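Local coordinates for ASCH domain-containing protein (Pyrococcus horikoshii, PDB 2Z0T), which is of unknown function but, as a small ASCH domain of the PUA-like superfamily, probably binds RNA, at residues Tyr11-Gly24 against Glu65-Lys77. Residues are numbered along the deposited sequence; the frame is centred on the assembly and turned at random.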
loop_
_atom_site.group_PDB
_atom_site.type_symbol
_atom_site.label_atom_id
_atom_site.label_comp_id
_atom_site.label_asym_id
_atom_site.label_seq_id
_atom_site.Cartn_x
_atom_site.Cartn_y
_atom_site.Cartn_z
ATOM N N TYR A 11 -6.486 3.479 -7.909
ATOM C CA TYR A 11 -5.140 3.619 -7.365
ATOM C C TYR A 11 -4.073 3.539 -8.445
ATOM O O TYR A 11 -3.010 4.145 -8.320
ATOM C CB TYR A 11 -4.894 2.559 -6.290
ATOM C CG TYR A 11 -5.831 2.706 -5.122
ATOM C CD1 TYR A 11 -5.962 3.932 -4.463
ATOM C CD2 TYR A 11 -6.612 1.637 -4.686
ATOM C CE1 TYR A 11 -6.850 4.087 -3.402
ATOM C CE2 TYR A 11 -7.504 1.782 -3.625
ATOM C CZ TYR A 11 -7.618 3.011 -2.990
ATOM O OH TYR A 11 -8.508 3.160 -1.952
ATOM N N ILE A 12 -4.357 2.800 -9.511
ATOM C CA ILE A 12 -3.406 2.679 -10.606
ATOM C C ILE A 12 -3.117 4.064 -11.177
ATOM O O ILE A 12 -1.962 4.422 -11.410
ATOM C CB ILE A 12 -3.954 1.761 -11.730
ATOM C CG1 ILE A 12 -4.091 0.331 -11.202
ATOM C CG2 ILE A 12 -3.025 1.796 -12.942
ATOM C CD1 ILE A 12 -4.643 -0.660 -12.211
ATOM N N GLU A 13 -4.173 4.847 -11.378
ATOM C CA GLU A 13 -4.033 6.188 -11.924
ATOM C C GLU A 13 -3.296 7.138 -10.978
ATOM O O GLU A 13 -2.430 7.900 -11.410
ATOM C CB GLU A 13 -5.411 6.766 -12.256
ATOM C CG GLU A 13 -5.357 8.157 -12.869
ATOM C CD GLU A 13 -6.730 8.716 -13.176
ATOM O OE1 GLU A 13 -7.566 8.787 -12.248
ATOM O OE2 GLU A 13 -6.973 9.090 -14.344
ATOM N N LEU A 14 -3.640 7.085 -9.694
ATOM C CA LEU A 14 -3.016 7.950 -8.692
ATOM C C LEU A 14 -1.522 7.697 -8.549
ATOM O O LEU A 14 -0.748 8.623 -8.304
ATOM C CB LEU A 14 -3.712 7.771 -7.341
ATOM C CG LEU A 14 -5.130 8.346 -7.276
ATOM C CD1 LEU A 14 -5.832 7.869 -6.022
ATOM C CD2 LEU A 14 -5.056 9.868 -7.313
ATOM N N ILE A 15 -1.117 6.439 -8.695
ATOM C CA ILE A 15 0.293 6.089 -8.602
ATOM C C ILE A 15 1.029 6.590 -9.845
ATOM O O ILE A 15 2.112 7.161 -9.745
ATOM C CB ILE A 15 0.479 4.564 -8.468
ATOM C CG1 ILE A 15 -0.125 4.092 -7.140
ATOM C CG2 ILE A 15 1.958 4.205 -8.546
ATOM C CD1 ILE A 15 -0.045 2.588 -6.921
ATOM N N LYS A 16 0.433 6.380 -11.015
ATOM C CA LYS A 16 1.046 6.834 -12.261
ATOM C C LYS A 16 1.227 8.351 -12.247
ATOM O O LYS A 16 2.225 8.871 -12.748
ATOM C CB LYS A 16 0.174 6.452 -13.460
ATOM C CG LYS A 16 0.077 4.961 -13.736
ATOM C CD LYS A 16 -0.790 4.703 -14.965
ATOM C CE LYS A 16 -0.900 3.220 -15.282
ATOM N NZ LYS A 16 0.417 2.618 -15.632
ATOM N N ALA A 17 0.258 9.050 -11.661
ATOM C CA ALA A 17 0.282 10.509 -11.586
ATOM C C ALA A 17 1.223 11.052 -10.510
ATOM O O ALA A 17 1.432 12.261 -10.414
ATOM C CB ALA A 17 -1.130 11.034 -11.358
ATOM N N GLY A 18 1.781 10.160 -9.696
ATOM C CA GLY A 18 2.705 10.587 -8.659
ATOM C C GLY A 18 2.071 11.076 -7.370
ATOM O O GLY A 18 2.773 11.584 -6.491
ATOM N N LYS A 19 0.756 10.923 -7.246
ATOM C CA LYS A 19 0.051 11.352 -6.039
ATOM C C LYS A 19 0.123 10.271 -4.966
ATOM O O LYS A 19 0.421 10.553 -3.808
ATOM C CB LYS A 19 -1.411 11.666 -6.356
ATOM C CG LYS A 19 -1.595 12.821 -7.322
ATOM C CD LYS A 19 -3.070 13.099 -7.560
ATOM C CE LYS A 19 -3.271 14.215 -8.574
ATOM N NZ LYS A 19 -4.716 14.458 -8.848
ATOM N N LYS A 20 -0.166 9.032 -5.352
ATOM C CA LYS A 20 -0.105 7.911 -4.419
ATOM C C LYS A 20 1.319 7.360 -4.487
ATOM O O LYS A 20 1.695 6.697 -5.453
ATOM C CB LYS A 20 -1.125 6.840 -4.814
ATOM C CG LYS A 20 -1.120 5.598 -3.935
ATOM C CD LYS A 20 -2.344 4.733 -4.219
ATOM C CE LYS A 20 -2.249 3.365 -3.556
ATOM N NZ LYS A 20 -2.102 3.432 -2.073
ATOM N N LYS A 21 2.112 7.651 -3.460
ATOM C CA LYS A 21 3.502 7.211 -3.423
ATOM C C LYS A 21 3.725 6.037 -2.483
ATOM O O LYS A 21 4.828 5.495 -2.405
ATOM C CB LYS A 21 4.401 8.373 -2.991
ATOM C CG LYS A 21 4.291 9.613 -3.872
ATOM C CD LYS A 21 5.187 10.739 -3.368
ATOM C CE LYS A 21 6.661 10.342 -3.411
ATOM N NZ LYS A 21 7.105 9.991 -4.790
ATOM N N ILE A 22 2.669 5.651 -1.774
ATOM C CA ILE A 22 2.730 4.562 -0.812
ATOM C C ILE A 22 1.593 3.575 -1.037
ATOM O O ILE A 22 0.461 3.979 -1.306
ATOM C CB ILE A 22 2.583 5.100 0.635
ATOM C CG1 ILE A 22 3.659 6.151 0.923
ATOM C CG2 ILE A 22 2.644 3.945 1.635
ATOM C CD1 ILE A 22 5.082 5.622 0.854
ATOM N N GLU A 23 1.894 2.284 -0.933
ATOM C CA GLU A 23 0.862 1.268 -1.062
ATOM C C GLU A 23 0.783 0.569 0.287
ATOM O O GLU A 23 1.760 -0.023 0.747
ATOM C CB GLU A 23 1.197 0.247 -2.149
ATOM C CG GLU A 23 0.255 -0.972 -2.169
ATOM C CD GLU A 23 -1.213 -0.612 -2.393
ATOM O OE1 GLU A 23 -1.523 0.583 -2.581
ATOM O OE2 GLU A 23 -2.061 -1.530 -2.382
ATOM N N GLY A 24 -0.379 0.662 0.924
ATOM C CA GLY A 24 -0.566 0.026 2.214
ATOM C C GLY A 24 -1.163 -1.353 2.033
ATOM O O GLY A 24 -2.075 -1.537 1.228
ATOM N N GLU A 65 -1.186 7.881 9.730
ATOM C CA GLU A 65 -0.749 9.075 10.447
ATOM C C GLU A 65 0.726 9.389 10.192
ATOM O O GLU A 65 1.107 10.551 10.042
ATOM C CB GLU A 65 -0.998 8.901 11.950
ATOM C CG GLU A 65 -2.436 8.506 12.271
ATOM C CD GLU A 65 -2.731 8.442 13.758
ATOM O OE1 GLU A 65 -1.937 7.831 14.507
ATOM O OE2 GLU A 65 -3.772 8.993 14.172
ATOM N N LYS A 66 1.546 8.346 10.119
ATOM C CA LYS A 66 2.980 8.496 9.898
ATOM C C LYS A 66 3.335 8.773 8.435
ATOM O O LYS A 66 4.184 9.616 8.140
ATOM C CB LYS A 66 3.702 7.230 10.372
ATOM C CG LYS A 66 5.222 7.289 10.315
ATOM C CD LYS A 66 5.781 8.294 11.304
ATOM C CE LYS A 66 7.294 8.184 11.399
ATOM N NZ LYS A 66 7.716 6.876 11.971
ATOM N N GLU A 67 2.681 8.062 7.522
ATOM C CA GLU A 67 2.948 8.222 6.095
ATOM C C GLU A 67 2.241 9.421 5.460
ATOM O O GLU A 67 2.655 9.907 4.404
ATOM C CB GLU A 67 2.543 6.947 5.346
ATOM C CG GLU A 67 3.295 5.686 5.772
ATOM C CD GLU A 67 4.779 5.743 5.459
ATOM O OE1 GLU A 67 5.163 6.474 4.523
ATOM O OE2 GLU A 67 5.562 5.044 6.140
ATOM N N GLY A 68 1.186 9.906 6.106
ATOM C CA GLY A 68 0.444 11.027 5.555
ATOM C C GLY A 68 -0.631 10.446 4.656
ATOM O O GLY A 68 -0.332 9.863 3.615
ATOM N N ILE A 69 -1.887 10.597 5.058
ATOM C CA ILE A 69 -2.997 10.042 4.296
ATOM C C ILE A 69 -3.030 10.463 2.827
ATOM O O ILE A 69 -3.411 9.675 1.960
ATOM C CB ILE A 69 -4.343 10.392 4.967
ATOM C CG1 ILE A 69 -5.475 9.630 4.285
ATOM C CG2 ILE A 69 -4.584 11.892 4.910
ATOM C CD1 ILE A 69 -6.801 9.759 4.993
ATOM N N GLU A 70 -2.621 11.693 2.538
ATOM C CA GLU A 70 -2.633 12.172 1.163
ATOM C C GLU A 70 -1.681 11.387 0.259
ATOM O O GLU A 70 -1.915 11.266 -0.946
ATOM C CB GLU A 70 -2.281 13.661 1.120
ATOM C CG GLU A 70 -2.336 14.268 -0.273
ATOM C CD GLU A 70 -3.606 13.896 -1.022
ATOM O OE1 GLU A 70 -4.709 14.062 -0.455
ATOM O OE2 GLU A 70 -3.500 13.440 -2.183
ATOM N N ASN A 71 -0.617 10.848 0.844
ATOM C CA ASN A 71 0.365 10.083 0.083
ATOM C C ASN A 71 -0.034 8.620 -0.082
ATOM O O ASN A 71 0.534 7.904 -0.911
ATOM C CB ASN A 71 1.730 10.154 0.769
ATOM C CG ASN A 71 2.228 11.572 0.917
ATOM O OD1 ASN A 71 2.331 12.307 -0.063
ATOM N ND2 ASN A 71 2.540 11.969 2.146
ATOM N N VAL A 72 -1.013 8.181 0.701
ATOM C CA VAL A 72 -1.458 6.793 0.649
ATOM C C VAL A 72 -2.821 6.650 -0.024
ATOM O O VAL A 72 -3.004 5.811 -0.910
ATOM C CB VAL A 72 -1.535 6.192 2.062
ATOM C CG1 VAL A 72 -1.768 4.691 1.975
ATOM C CG2 VAL A 72 -0.245 6.493 2.829
ATOM N N LEU A 73 -3.770 7.475 0.403
ATOM C CA LEU A 73 -5.123 7.459 -0.140
ATOM C C LEU A 73 -5.511 8.880 -0.542
ATOM O O LEU A 73 -6.261 9.553 0.163
ATOM C CB LEU A 73 -6.101 6.933 0.915
ATOM C CG LEU A 73 -5.774 5.562 1.511
ATOM C CD1 LEU A 73 -6.734 5.264 2.643
ATOM C CD2 LEU A 73 -5.855 4.486 0.429
ATOM N N PRO A 74 -4.991 9.356 -1.683
ATOM C CA PRO A 74 -5.285 10.704 -2.173
ATOM C C PRO A 74 -6.781 11.009 -2.196
ATOM O O PRO A 74 -7.573 10.217 -2.701
ATOM C CB PRO A 74 -4.675 10.698 -3.571
ATOM C CG PRO A 74 -3.500 9.784 -3.411
ATOM C CD PRO A 74 -4.087 8.649 -2.609
ATOM N N GLY A 75 -7.160 12.153 -1.637
ATOM C CA GLY A 75 -8.562 12.531 -1.628
ATOM C C GLY A 75 -9.287 12.264 -0.322
ATOM O O GLY A 75 -10.242 12.967 0.011
ATOM N N VAL A 76 -8.852 11.249 0.417
ATOM C CA VAL A 76 -9.485 10.922 1.691
ATOM C C VAL A 76 -9.123 11.999 2.713
ATOM O O VAL A 76 -7.951 12.230 3.003
ATOM C CB VAL A 76 -9.039 9.533 2.188
ATOM C CG1 VAL A 76 -9.759 9.182 3.478
ATOM C CG2 VAL A 76 -9.341 8.490 1.121
ATOM N N LYS A 77 -10.148 12.647 3.257
ATOM C CA LYS A 77 -9.968 13.744 4.202
ATOM C C LYS A 77 -9.604 13.408 5.646
ATOM O O LYS A 77 -8.952 14.210 6.316
ATOM C CB LYS A 77 -11.221 14.622 4.194
ATOM C CG LYS A 77 -11.594 15.147 2.815
ATOM C CD LYS A 77 -12.842 16.016 2.870
ATOM C CE LYS A 77 -13.225 16.523 1.488
ATOM N NZ LYS A 77 -14.434 17.392 1.529
HETATM O O HOH W 1 1.337 12.688 -2.704
#
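Lys-20 and Val-72 join the two segments through a buried ammonium: Lys-20 NZ donates to Val-72 O at 2.8 Å, in the carbonyl plane. The Lys-20 side chain leaves with CG anti to the backbone N (chi1 178°), runs extended past that carbonyl and bends at its last torsion, where Lys-20 NZ also donates to Ile-22 O at 2.7 Å and forms a salt bridge, weak as a hydrogen bond, with Glu-23 OE1. Conversely, Asn-71 O accepts two bent backbone bonds (139° at each hydrogen), from Lys-21 N at 3.0 Å and Ile-22 N. The connection following the Schellman motif at Gly-18 thus docks on the short, weakly bonded helix 69-72. Apolar packing is close: Ile-22 CB lies 3.8 Å from Val-72 CG2, and Leu-14 sets both methyls against the Pro-74 ring, Leu-14 CD2 3.9 Å from Pro-74 CB. The solvent side is looser, with exposed Lys-19 and Lys-21 leading away and a water donating to Lys-19 O (2.6 Å) and Asn-71 OD1 (2.8 Å). A nearly straight hydrogen bond (167°) from Asn-71 ND2 to Glu-67 O orients that amide. Edge strand 22-26 pairs antiparallel with strand 100-107, Glu-23 bonding Ile-103 through the backbone; helix 79-87 packs on Val-72 and Leu-73 through Tyr-86.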